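Local coordinates for protein RNA polymerase ECF-subfamily sigma factor (Streptomyces venezuelae, PDB 6DXO) that probably directs RNA polymerase to promoters needed for aerial mycelium formation and is usually held inactive by an anti-sigma factor, at residues V4-A7 with E13-G16; D20-T25 with R63-W68; T44-L49 with R74-D79; Q103-T108 with R122-N127; S116-A121 with K126-I131. One frame throughout, in Å; residues are numbered along the deposited sequence.

Contact 1 of 5, residues V4-A7 with E13-G16; sequences VDRA and EAFG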
# COMPACT_ATOMS: atom_id res chain seq x y z
N VAL A 4 8.90 -12.64 -1.35
CA VAL A 4 7.69 -13.43 -1.16
C VAL A 4 8.04 -14.70 -0.40
O VAL A 4 7.43 -15.01 0.62
CB VAL A 4 7.01 -13.79 -2.49
CG1 VAL A 4 5.80 -14.68 -2.24
CG2 VAL A 4 6.60 -12.54 -3.22
N ASP A 5 9.06 -15.41 -0.89
CA ASP A 5 9.57 -16.60 -0.21
C ASP A 5 9.96 -16.31 1.23
O ASP A 5 9.75 -17.15 2.11
CB ASP A 5 10.75 -17.21 -0.98
CG ASP A 5 10.31 -18.06 -2.16
OD1 ASP A 5 9.15 -17.91 -2.61
OD2 ASP A 5 11.12 -18.89 -2.64
N ARG A 6 10.53 -15.13 1.49
CA ARG A 6 10.87 -14.75 2.86
C ARG A 6 9.64 -14.51 3.76
O ARG A 6 9.66 -14.83 4.94
CB ARG A 6 11.78 -13.51 2.89
CG ARG A 6 13.21 -13.77 2.43
CD ARG A 6 14.17 -12.71 2.99
NE ARG A 6 13.47 -11.60 3.63
CZ ARG A 6 14.06 -10.69 4.40
NH1 ARG A 6 15.36 -10.76 4.64
NH2 ARG A 6 13.34 -9.71 4.95
N ALA A 7 8.59 -13.91 3.20
CA ALA A 7 7.35 -13.74 3.96
C ALA A 7 6.68 -15.08 4.24
O ALA A 7 6.00 -15.25 5.26
CB ALA A 7 6.38 -12.85 3.18
N GLU A 13 8.39 -8.52 8.52
CA GLU A 13 8.93 -7.34 7.86
C GLU A 13 9.08 -7.54 6.34
O GLU A 13 8.99 -6.58 5.58
CB GLU A 13 10.25 -6.90 8.49
CG GLU A 13 11.00 -5.84 7.68
CD GLU A 13 10.26 -4.51 7.59
OE1 GLU A 13 9.35 -4.28 8.42
OE2 GLU A 13 10.59 -3.71 6.70
N ALA A 14 9.32 -8.78 5.92
CA ALA A 14 9.37 -9.06 4.50
C ALA A 14 8.01 -8.75 3.86
O ALA A 14 7.96 -8.21 2.76
CB ALA A 14 9.78 -10.53 4.21
N PHE A 15 6.92 -9.06 4.55
CA PHE A 15 5.61 -8.74 3.99
C PHE A 15 5.40 -7.22 4.01
O PHE A 15 4.79 -6.65 3.12
CB PHE A 15 4.46 -9.43 4.74
CG PHE A 15 3.17 -9.40 3.98
CD1 PHE A 15 2.87 -10.40 3.07
CD2 PHE A 15 2.27 -8.36 4.15
CE1 PHE A 15 1.67 -10.38 2.35
CE2 PHE A 15 1.07 -8.32 3.42
CZ PHE A 15 0.79 -9.32 2.52
N GLY A 16 5.95 -6.56 5.01
CA GLY A 16 5.92 -5.09 5.01
C GLY A 16 6.60 -4.52 3.78
O GLY A 16 6.12 -3.57 3.15
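Arg6 lies along the methyl of Ala14, and its side chain can be traced by what each atom finds there. Its CB starts 3.8 Å from Ala14 CB. CG stands beside the backbone N, anti to the carbonyl carbon (chi1 -72°), and CG and CD bow outward, away from the methyl. A nearly eclipsed bend at chi3 (-10°) folds the far end back, so that NE lies 3.9 Å from Ala14 CB and NH2 reaches 3.7 Å from the same carbon. The methyl therefore sits at the guanidinium's edge, in its plane, and the contact there is van der Waals only. The charge has a long, weak ion-pair partner in Glu11, within the connection between the helices.

Beneath this exposed arm the two backbones come close: the CA atoms of Ala7 and Ala14 are 5.1 Å apart. Ala14 CB touches Ala7 N at 3.7 Å, while Ala7 CB packs 4.2 Å from Phe15 CB and near the edge of the Phe15 ring. Ala7 also touches Ile55, and Phe15 packs on Leu70 of the partner chain. With only alanine methyls between the helices where their CA atoms come nearest, the arrangement is a short helix-loop-helix hairpin closed by small residues, which lays the N-terminal helix 4-7 on the start of helix 12-31 in this all-helical sigma factor.

Contact 2 of 5, residues D20-T25 with R63-W68; sequences DQYSDT and RDFGAW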
# COMPACT_ATOMS: atom_id res chain seq x y z
N ASP A 20 5.45 -2.10 0.71
CA ASP A 20 6.22 -1.00 0.15
C ASP A 20 6.35 -1.05 -1.37
O ASP A 20 6.17 -0.05 -2.07
CB ASP A 20 7.62 -0.96 0.75
CG ASP A 20 7.63 -0.77 2.24
OD1 ASP A 20 6.64 -0.26 2.81
OD2 ASP A 20 8.67 -1.12 2.85
N GLN A 21 6.64 -2.23 -1.91
CA GLN A 21 6.95 -2.38 -3.32
C GLN A 21 5.69 -2.27 -4.21
O GLN A 21 5.74 -1.71 -5.30
CB GLN A 21 7.60 -3.76 -3.54
CG GLN A 21 7.86 -4.16 -4.98
CD GLN A 21 8.66 -5.46 -5.08
OE1 GLN A 21 9.12 -6.00 -4.08
NE2 GLN A 21 8.81 -5.97 -6.30
N TYR A 22 4.58 -2.79 -3.72
CA TYR A 22 3.40 -2.99 -4.57
C TYR A 22 2.19 -2.12 -4.22
O TYR A 22 1.22 -2.08 -4.99
CB TYR A 22 2.95 -4.45 -4.52
CG TYR A 22 3.87 -5.40 -5.21
CD1 TYR A 22 4.72 -6.21 -4.48
CD2 TYR A 22 3.89 -5.49 -6.60
CE1 TYR A 22 5.58 -7.12 -5.12
CE2 TYR A 22 4.76 -6.41 -7.25
CZ TYR A 22 5.60 -7.21 -6.50
OH TYR A 22 6.45 -8.12 -7.11
N SER A 23 2.21 -1.44 -3.08
CA SER A 23 0.98 -0.77 -2.64
C SER A 23 0.49 0.30 -3.60
O SER A 23 -0.72 0.40 -3.84
CB SER A 23 1.10 -0.21 -1.21
OG SER A 23 2.13 0.75 -1.15
N ASP A 24 1.40 1.09 -4.16
CA ASP A 24 0.97 2.20 -5.03
C ASP A 24 0.35 1.68 -6.32
O ASP A 24 -0.61 2.24 -6.86
CB ASP A 24 2.13 3.15 -5.36
CG ASP A 24 2.52 4.03 -4.18
OD1 ASP A 24 1.65 4.38 -3.34
OD2 ASP A 24 3.71 4.41 -4.10
N THR A 25 0.90 0.58 -6.83
CA THR A 25 0.34 -0.02 -8.05
C THR A 25 -1.06 -0.57 -7.80
O THR A 25 -1.95 -0.39 -8.65
CB THR A 25 1.26 -1.13 -8.62
OG1 THR A 25 2.57 -0.59 -8.86
CG2 THR A 25 0.69 -1.65 -9.92
N ARG A 63 3.07 -18.65 -10.86
CA ARG A 63 2.54 -17.55 -10.05
C ARG A 63 3.38 -16.27 -10.14
O ARG A 63 4.60 -16.32 -10.29
CB ARG A 63 2.41 -17.98 -8.59
CG ARG A 63 3.75 -18.22 -7.89
CD ARG A 63 3.59 -19.11 -6.67
NE ARG A 63 4.86 -19.30 -5.97
CZ ARG A 63 5.73 -20.27 -6.24
NH1 ARG A 63 5.47 -21.14 -7.22
NH2 ARG A 63 6.86 -20.36 -5.55
N ASP A 64 2.71 -15.12 -10.05
CA ASP A 64 3.38 -13.83 -10.07
C ASP A 64 2.70 -12.97 -9.01
O ASP A 64 1.48 -12.83 -9.02
CB ASP A 64 3.25 -13.19 -11.46
CG ASP A 64 4.03 -11.88 -11.57
OD1 ASP A 64 5.16 -11.90 -12.09
OD2 ASP A 64 3.50 -10.83 -11.14
N PHE A 65 3.47 -12.45 -8.06
CA PHE A 65 2.88 -11.82 -6.89
C PHE A 65 2.11 -10.54 -7.21
O PHE A 65 0.98 -10.36 -6.74
CB PHE A 65 3.92 -11.57 -5.80
CG PHE A 65 3.32 -11.14 -4.50
CD1 PHE A 65 2.58 -12.03 -3.75
CD2 PHE A 65 3.47 -9.85 -4.03
CE1 PHE A 65 2.01 -11.64 -2.54
CE2 PHE A 65 2.90 -9.46 -2.84
CZ PHE A 65 2.18 -10.35 -2.09
N GLY A 66 2.71 -9.66 -8.00
CA GLY A 66 2.05 -8.45 -8.46
C GLY A 66 0.77 -8.74 -9.23
O GLY A 66 -0.26 -8.12 -9.01
N ALA A 67 0.83 -9.71 -10.15
CA ALA A 67 -0.35 -10.11 -10.89
C ALA A 67 -1.43 -10.68 -9.97
O ALA A 67 -2.61 -10.45 -10.17
CB ALA A 67 0.01 -11.12 -11.99
N TRP A 68 -1.01 -11.40 -8.93
CA TRP A 68 -1.95 -11.98 -7.98
C TRP A 68 -2.66 -10.88 -7.21
O TRP A 68 -3.87 -10.91 -7.02
CB TRP A 68 -1.18 -12.89 -7.01
CG TRP A 68 -2.03 -13.71 -6.12
CD1 TRP A 68 -3.22 -14.30 -6.42
CD2 TRP A 68 -1.74 -14.05 -4.76
NE1 TRP A 68 -3.70 -14.98 -5.33
CE2 TRP A 68 -2.81 -14.85 -4.29
CE3 TRP A 68 -0.69 -13.74 -3.88
CZ2 TRP A 68 -2.86 -15.36 -2.99
CZ3 TRP A 68 -0.74 -14.24 -2.59
CH2 TRP A 68 -1.81 -15.05 -2.15
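Trp68 N donates to Asp64 O at 2.9 Å, the shortest polar bond here, and closes the first turn of the helix that holds Phe65 and Gly66 against Tyr22. Asp64 is the N-cap of that turn: the anti lone pair of its OD2 accepts from Ala67 N along a nearly straight line (165°).

With the turn fixed this way, the first torsion of Phe65, CG anti to the backbone N (chi1 -170°), sets its ring edge against the face of Tyr22. The result is an offset edge-to-face pair, centroids 5.5 Å apart and planes at 68°. Phe65 CD2 comes to 3.6 Å from Tyr22 CE1. On the other side of the tyrosine ring's long axis, Tyr22 CE2 is 3.6 Å from Gly66 CA. A beta carbon on Gly66 would clash with CE2, so the ring depends on the bare glycine. Gln21 CG covers part of one tyrosine face, and Phe48 of helix 37-53 also touches Tyr22.

No hydrogen bond crosses between the segments. The chemistry thus implies cohesion by dispersion and ring electrostatics; the capping bond and the first-turn bond shape the helix start that presents Phe65, and neither crosses the contact.

Contact 3 of 5, residues T44-L49 with R74-D79; sequences TSETFL and RNLVAD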
# COMPACT_ATOMS: atom_id res chain seq x y z
N THR A 44 -7.39 -1.31 -0.89
CA THR A 44 -5.96 -1.58 -1.07
C THR A 44 -5.51 -2.40 0.13
O THR A 44 -4.84 -3.43 -0.01
CB THR A 44 -5.14 -0.26 -1.19
OG1 THR A 44 -5.54 0.43 -2.38
CG2 THR A 44 -3.65 -0.56 -1.29
N SER A 45 -5.91 -1.94 1.31
CA SER A 45 -5.63 -2.66 2.54
C SER A 45 -6.20 -4.07 2.49
O SER A 45 -5.51 -5.04 2.76
CB SER A 45 -6.22 -1.90 3.73
OG SER A 45 -6.16 -2.68 4.91
N GLU A 46 -7.48 -4.18 2.12
CA GLU A 46 -8.09 -5.51 2.00
C GLU A 46 -7.40 -6.45 1.00
O GLU A 46 -7.32 -7.66 1.24
CB GLU A 46 -9.58 -5.39 1.67
CG GLU A 46 -10.33 -6.71 1.77
CD GLU A 46 -10.30 -7.30 3.18
OE1 GLU A 46 -10.25 -6.52 4.16
OE2 GLU A 46 -10.31 -8.55 3.31
N THR A 47 -6.91 -5.91 -0.10
CA THR A 47 -6.19 -6.70 -1.10
C THR A 47 -4.97 -7.35 -0.48
O THR A 47 -4.75 -8.55 -0.59
CB THR A 47 -5.77 -5.85 -2.31
OG1 THR A 47 -6.93 -5.41 -3.03
CG2 THR A 47 -4.88 -6.65 -3.25
N PHE A 48 -4.15 -6.55 0.20
CA PHE A 48 -2.98 -7.11 0.85
C PHE A 48 -3.32 -8.10 1.98
O PHE A 48 -2.64 -9.12 2.15
CB PHE A 48 -2.05 -6.00 1.35
CG PHE A 48 -1.26 -5.37 0.26
CD1 PHE A 48 -1.75 -4.25 -0.42
CD2 PHE A 48 -0.03 -5.89 -0.10
CE1 PHE A 48 -1.00 -3.68 -1.45
CE2 PHE A 48 0.72 -5.32 -1.12
CZ PHE A 48 0.24 -4.20 -1.80
N LEU A 49 -4.36 -7.78 2.75
CA LEU A 49 -4.76 -8.67 3.84
C LEU A 49 -5.20 -10.04 3.33
O LEU A 49 -4.93 -11.07 3.96
CB LEU A 49 -5.86 -8.02 4.70
CG LEU A 49 -5.38 -6.95 5.68
CD1 LEU A 49 -6.56 -6.26 6.34
CD2 LEU A 49 -4.47 -7.57 6.73
N ARG A 74 -9.12 -6.87 -8.23
CA ARG A 74 -10.21 -6.99 -9.22
C ARG A 74 -11.44 -7.71 -8.63
O ARG A 74 -12.57 -7.24 -8.79
CB ARG A 74 -9.72 -7.69 -10.49
CG ARG A 74 -10.81 -7.72 -11.59
CD ARG A 74 -10.28 -8.33 -12.86
NE ARG A 74 -9.74 -9.66 -12.66
CZ ARG A 74 -8.94 -10.26 -13.53
NH1 ARG A 74 -8.58 -9.63 -14.64
NH2 ARG A 74 -8.48 -11.48 -13.28
N ASN A 75 -11.19 -8.80 -7.91
CA ASN A 75 -12.24 -9.58 -7.23
C ASN A 75 -12.95 -8.72 -6.18
O ASN A 75 -14.17 -8.75 -6.07
CB ASN A 75 -11.67 -10.86 -6.55
CG ASN A 75 -11.23 -11.96 -7.54
OD1 ASN A 75 -11.78 -12.13 -8.62
ND2 ASN A 75 -10.23 -12.74 -7.13
N LEU A 76 -12.18 -7.96 -5.40
CA LEU A 76 -12.74 -7.08 -4.36
C LEU A 76 -13.58 -5.93 -4.90
O LEU A 76 -14.60 -5.58 -4.33
CB LEU A 76 -11.63 -6.50 -3.48
CG LEU A 76 -10.99 -7.44 -2.47
CD1 LEU A 76 -9.73 -6.81 -1.91
CD2 LEU A 76 -11.96 -7.76 -1.35
N VAL A 77 -13.13 -5.32 -5.98
CA VAL A 77 -13.89 -4.24 -6.59
C VAL A 77 -15.20 -4.81 -7.15
O VAL A 77 -16.25 -4.20 -6.99
CB VAL A 77 -13.08 -3.52 -7.68
CG1 VAL A 77 -13.99 -2.66 -8.56
CG2 VAL A 77 -11.97 -2.65 -7.03
N ALA A 78 -15.13 -5.99 -7.76
CA ALA A 78 -16.31 -6.65 -8.31
C ALA A 78 -17.31 -6.98 -7.21
O ALA A 78 -18.50 -6.69 -7.33
CB ALA A 78 -15.91 -7.92 -9.05
N ASP A 79 -16.81 -7.59 -6.14
CA ASP A 79 -17.63 -7.99 -5.01
C ASP A 79 -17.97 -6.81 -4.10
O ASP A 79 -18.78 -6.95 -3.19
CB ASP A 79 -16.94 -9.10 -4.21
CG ASP A 79 -16.80 -10.40 -5.00
OD1 ASP A 79 -17.58 -10.61 -5.95
OD2 ASP A 79 -15.91 -11.21 -4.66
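Leu76 contributes the most surface, pushing both of its methyls onto helix 37-53 at neighbouring residues Glu46 and Thr47. Its CG is anti to the carbonyl carbon (chi1 -75°), and from there the two branches take different places. CD1 sits between the two residues, 3.3 Å from Thr47 OG1 and 3.5 Å from Thr47 N, and also rests on Glu46 CG; CD2 meets the glutamate, 3.7 Å from Glu46 CG.

Glu46 meets the leucine with its aliphatic part, the two side chains crossing at about a right angle. A bend at chi2 (62°) turns the carboxylate off this apolar surface, and its OE2 forms a salt bridge with Arg53, two turns further along the same helix. These helices, 37-53 and 65-79, belong to the helical bundle of sigma-70 region 2, and Thr44 and Ser45, just upstream on the first of them, are part of the motif that probably binds the polymerase core.

Thr47 is buried, and its hydroxyl is not left to the methyl: OG1 hydrogen-bonds to Leu43 O in its own helix. That bond agrees with OG1 standing beside the backbone N. The Thr47 side chain also packs on Leu69, Ile72 and Ala73 of helix 65-79. Arg50 also touches Leu76, one turn beyond Glu46.

Contact 4 of 5, residues Q103-T108 with R122-N127; sequences QQECVT and RVMGKN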
# COMPACT_ATOMS: atom_id res chain seq x y z
N GLN A 103 -7.67 13.47 13.65
CA GLN A 103 -7.30 12.59 14.75
C GLN A 103 -6.49 11.39 14.27
O GLN A 103 -5.56 10.94 14.94
CB GLN A 103 -8.55 12.12 15.52
CG GLN A 103 -9.28 13.25 16.24
CD GLN A 103 -10.50 12.77 17.00
OE1 GLN A 103 -10.82 11.59 17.01
NE2 GLN A 103 -11.19 13.71 17.66
N GLN A 104 -6.84 10.86 13.10
CA GLN A 104 -6.09 9.72 12.57
C GLN A 104 -4.63 10.09 12.29
O GLN A 104 -3.71 9.42 12.72
CB GLN A 104 -6.75 9.15 11.31
CG GLN A 104 -6.17 7.78 10.96
CD GLN A 104 -6.87 7.08 9.81
OE1 GLN A 104 -6.26 6.30 9.08
NE2 GLN A 104 -8.17 7.34 9.65
N GLU A 105 -4.44 11.19 11.57
CA GLU A 105 -3.11 11.67 11.26
C GLU A 105 -2.31 11.99 12.52
O GLU A 105 -1.11 11.72 12.58
CB GLU A 105 -3.18 12.92 10.38
CG GLU A 105 -1.81 13.49 10.04
CD GLU A 105 -1.89 14.55 8.97
OE1 GLU A 105 -3.01 15.03 8.69
OE2 GLU A 105 -0.83 14.91 8.41
N CYS A 106 -2.97 12.57 13.53
CA CYS A 106 -2.27 12.91 14.77
C CYS A 106 -1.72 11.65 15.45
O CYS A 106 -0.54 11.58 15.78
CB CYS A 106 -3.18 13.69 15.72
SG CYS A 106 -2.31 14.42 17.15
N VAL A 107 -2.57 10.65 15.66
CA VAL A 107 -2.11 9.42 16.31
C VAL A 107 -1.05 8.69 15.48
O VAL A 107 -0.13 8.09 16.03
CB VAL A 107 -3.27 8.45 16.67
CG1 VAL A 107 -4.23 9.09 17.66
CG2 VAL A 107 -3.98 7.97 15.42
N THR A 108 -1.18 8.73 14.16
CA THR A 108 -0.22 8.05 13.29
C THR A 108 1.16 8.70 13.39
O THR A 108 2.16 8.04 13.64
CB THR A 108 -0.70 8.07 11.85
OG1 THR A 108 -1.98 7.42 11.78
CG2 THR A 108 0.28 7.32 10.94
N ARG A 122 4.51 20.78 13.35
CA ARG A 122 5.09 21.28 12.11
C ARG A 122 4.49 20.59 10.88
O ARG A 122 4.14 21.25 9.90
CB ARG A 122 6.61 21.14 12.07
CG ARG A 122 7.35 21.73 13.26
CD ARG A 122 7.20 23.24 13.35
NE ARG A 122 8.03 23.76 14.44
CZ ARG A 122 7.66 23.80 15.71
NH1 ARG A 122 6.45 23.35 16.07
NH2 ARG A 122 8.48 24.27 16.64
N VAL A 123 4.39 19.26 10.94
CA VAL A 123 3.81 18.50 9.83
C VAL A 123 2.34 18.83 9.55
O VAL A 123 1.91 18.92 8.39
CB VAL A 123 3.91 16.98 10.09
CG1 VAL A 123 3.15 16.19 9.00
CG2 VAL A 123 5.36 16.57 10.16
N MET A 124 1.56 18.98 10.62
CA MET A 124 0.12 19.19 10.48
C MET A 124 -0.28 20.66 10.29
O MET A 124 -1.44 20.95 9.98
CB MET A 124 -0.63 18.59 11.67
CG MET A 124 -0.53 17.07 11.74
SD MET A 124 -1.61 16.31 12.97
CE MET A 124 -3.20 16.46 12.14
N GLY A 125 0.68 21.56 10.47
CA GLY A 125 0.41 22.98 10.33
C GLY A 125 -0.46 23.50 11.46
O GLY A 125 -1.33 24.35 11.26
N LYS A 126 -0.22 22.98 12.65
CA LYS A 126 -0.95 23.40 13.84
C LYS A 126 0.02 23.80 14.94
O LYS A 126 1.21 23.52 14.85
CB LYS A 126 -1.87 22.27 14.31
CG LYS A 126 -2.81 21.79 13.22
CD LYS A 126 -3.94 20.93 13.75
CE LYS A 126 -5.20 21.16 12.94
NZ LYS A 126 -6.38 20.52 13.57
N ASN A 127 -0.47 24.49 15.97
CA ASN A 127 0.40 24.82 17.09
C ASN A 127 0.41 23.68 18.09
O ASN A 127 -0.52 22.87 18.12
CB ASN A 127 -0.04 26.13 17.76
CG ASN A 127 -1.43 26.03 18.36
OD1 ASN A 127 -1.65 25.29 19.31
ND2 ASN A 127 -2.37 26.79 17.80
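Met124 and Glu105 lie antiparallel, side by side, and the contact runs along both side chains. Glu105 is extended throughout (chi1 180°), which carries its carboxylate out from helix 101-112 over the methionine. Met124 leaves its helix with CG beside the backbone N (chi1 -66°), stays stretched at chi2, and then bends at chi3 (75°). That last turn tucks CE back along the glutamate, where it touches CB and CG of the stem and comes closest to Glu105 OE1, at 3.7 Å. At the other end Met124 CG lies 4.0 Å from Glu105 OE2. The sulfur faces the backbone instead: Met124 SD is 3.9 Å from Cys106 CA, and 4.1 Å from Cys106 CB.

Val123 adds a looser touch from its CG1 to the Glu105 carboxylate, and Leu109 packs on both Val123 and Met124. Glu105 also packs on Glu61 of the partner chain. An alanine in place of Glu105 would probably strip the cover from one flank of Met124 and leave its CE methyl freer to turn about chi3.

No hydrogen bond or salt bridge joins these segments of the region 4 helices. The carboxylate takes part through its aliphatic stem and through oxygen-to-methyl contacts, which implies that adhesion here rests on shape and dispersion, with the thioether supplying a polarisable, adaptable surface.

Contact 5 of 5, residues S116-A121 with K126-I131; sequences SVAETA and KNEGAI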
# COMPACT_ATOMS: atom_id res chain seq x y z
N SER A 116 7.54 13.84 17.84
CA SER A 116 7.21 14.62 19.04
C SER A 116 5.99 15.49 18.78
O SER A 116 5.57 15.65 17.65
CB SER A 116 8.40 15.51 19.45
OG SER A 116 8.64 16.55 18.52
N VAL A 117 5.42 16.06 19.84
CA VAL A 117 4.37 17.07 19.69
C VAL A 117 4.82 18.20 18.76
O VAL A 117 4.07 18.61 17.88
CB VAL A 117 3.94 17.68 21.05
CG1 VAL A 117 3.02 18.87 20.81
CG2 VAL A 117 3.24 16.64 21.90
N ALA A 118 6.04 18.70 18.95
CA ALA A 118 6.55 19.78 18.11
C ALA A 118 6.70 19.38 16.64
O ALA A 118 6.28 20.12 15.74
CB ALA A 118 7.87 20.31 18.66
N GLU A 119 7.29 18.22 16.39
CA GLU A 119 7.44 17.70 15.03
C GLU A 119 6.06 17.51 14.40
O GLU A 119 5.83 17.94 13.27
CB GLU A 119 8.24 16.39 15.01
CG GLU A 119 9.74 16.57 15.29
CD GLU A 119 10.38 15.36 15.95
OE1 GLU A 119 9.72 14.35 16.19
OE2 GLU A 119 11.67 15.46 16.25
N THR A 120 5.13 16.89 15.14
CA THR A 120 3.76 16.70 14.66
C THR A 120 3.08 18.03 14.33
O THR A 120 2.41 18.19 13.30
CB THR A 120 2.92 15.89 15.68
OG1 THR A 120 3.50 14.59 15.82
CG2 THR A 120 1.47 15.75 15.21
N ALA A 121 3.26 19.01 15.20
CA ALA A 121 2.70 20.34 14.93
C ALA A 121 3.20 20.90 13.60
O ALA A 121 2.41 21.40 12.79
CB ALA A 121 3.01 21.29 16.08
N LYS A 126 -0.22 22.98 12.65
CA LYS A 126 -0.95 23.40 13.84
C LYS A 126 0.02 23.80 14.94
O LYS A 126 1.21 23.52 14.85
CB LYS A 126 -1.87 22.27 14.31
CG LYS A 126 -2.81 21.79 13.22
CD LYS A 126 -3.94 20.93 13.75
CE LYS A 126 -5.20 21.16 12.94
NZ LYS A 126 -6.38 20.52 13.57
N ASN A 127 -0.47 24.49 15.97
CA ASN A 127 0.40 24.82 17.09
C ASN A 127 0.41 23.68 18.09
O ASN A 127 -0.52 22.87 18.12
CB ASN A 127 -0.04 26.13 17.76
CG ASN A 127 -1.43 26.03 18.36
OD1 ASN A 127 -1.65 25.29 19.31
ND2 ASN A 127 -2.37 26.79 17.80
N GLU A 128 1.47 23.59 18.89
CA GLU A 128 1.62 22.49 19.83
C GLU A 128 0.44 22.37 20.80
O GLU A 128 0.08 21.27 21.20
CB GLU A 128 2.96 22.60 20.57
CG GLU A 128 4.13 22.81 19.62
CD GLU A 128 5.47 22.83 20.31
OE1 GLU A 128 5.58 22.31 21.44
OE2 GLU A 128 6.43 23.37 19.71
N GLY A 129 -0.16 23.51 21.16
CA GLY A 129 -1.37 23.49 21.96
C GLY A 129 -2.48 22.71 21.28
O GLY A 129 -3.11 21.84 21.89
N ALA A 130 -2.72 23.02 20.01
CA ALA A 130 -3.71 22.31 19.22
C ALA A 130 -3.37 20.83 19.09
O ALA A 130 -4.27 19.99 19.05
CB ALA A 130 -3.87 22.95 17.85
N ILE A 131 -2.08 20.50 19.02
CA ILE A 131 -1.68 19.09 18.96
C ILE A 131 -1.96 18.37 20.29
O ILE A 131 -2.45 17.25 20.32
CB ILE A 131 -0.19 18.89 18.55
CG1 ILE A 131 0.09 19.48 17.17
CG2 ILE A 131 0.20 17.39 18.61
CD1 ILE A 131 -0.80 18.93 16.06
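The backbones meet where helix 117-124 ends: Ala121 O accepts from Lys126 N (3.1 Å, 159°), a bond spanning five residues that, with the positive phi of Gly125, is consistent with a Schellman motif. The chain then turns into helix 128-144, which Asn127 caps through its OD1, taking Ala130 N at 2.6 Å. The first helix has its own start secured by a capping box, in which Glu119 N donates to Ser116 OG (3.0 Å) and Ser116 N to Glu119 OE1 (2.8 Å), the latter from above the carboxylate plane.

Among the side chains, Ile131 is the wedge. Its CG1 stands beside the backbone N (chi1 -60°) and presses on Ala121, 3.5 Å from Ala121 CA, while CG2, anti to that N, divides its contacts between Val117 CG1 and Thr120 CG2. Glu128, about one turn before Ile131, packs with an extended side chain. Its CB rests 3.7 Å from Val117 CG1, its CG is near the Ala121 methyl, and OE2 comes 3.5 Å from Ala118 CB; Arg122 offers that oxygen a long, weak ion pair. A glycine at Glu128 would probably uncover Val117 and Ala118 on this side and leave Arg122 without its distant counter-charge.

The pair forms the helix-turn-helix of sigma-70 region 4, with helix 128-144 in the recognition position. Helix 101-112 adjoins it: Val117 and Thr120 lean on Arg110, Thr120 also on Leu109, and Lys126 NZ bonds to Gln102 OE1 there.

Overall arrangement
From the N terminus, contact 1 closes the short connection between helices 4-7 and 12-31. Contacts 2 and 3 then bridge much longer spans and cross, since their segments alternate along the chain; together they tie helices 12-31 and 37-53 to helix 65-79. The three touch: Val4 meets Phe65, Phe15 meets Phe48, and Ser23 packs on Phe48, giving one region 2 body. In region 4, contact 4 ties helix 101-112 to helix 117-124 and contact 5 ties helix 117-124 to helix 128-144. They share Lys126 and Asn127, the tighter turn of contact 5 beginning inside the span of contact 4, and their centres are 7 Å apart. None of the five contacts joins the two bodies; contacts 3 and 4 remain about 10 Å apart at their nearest atoms.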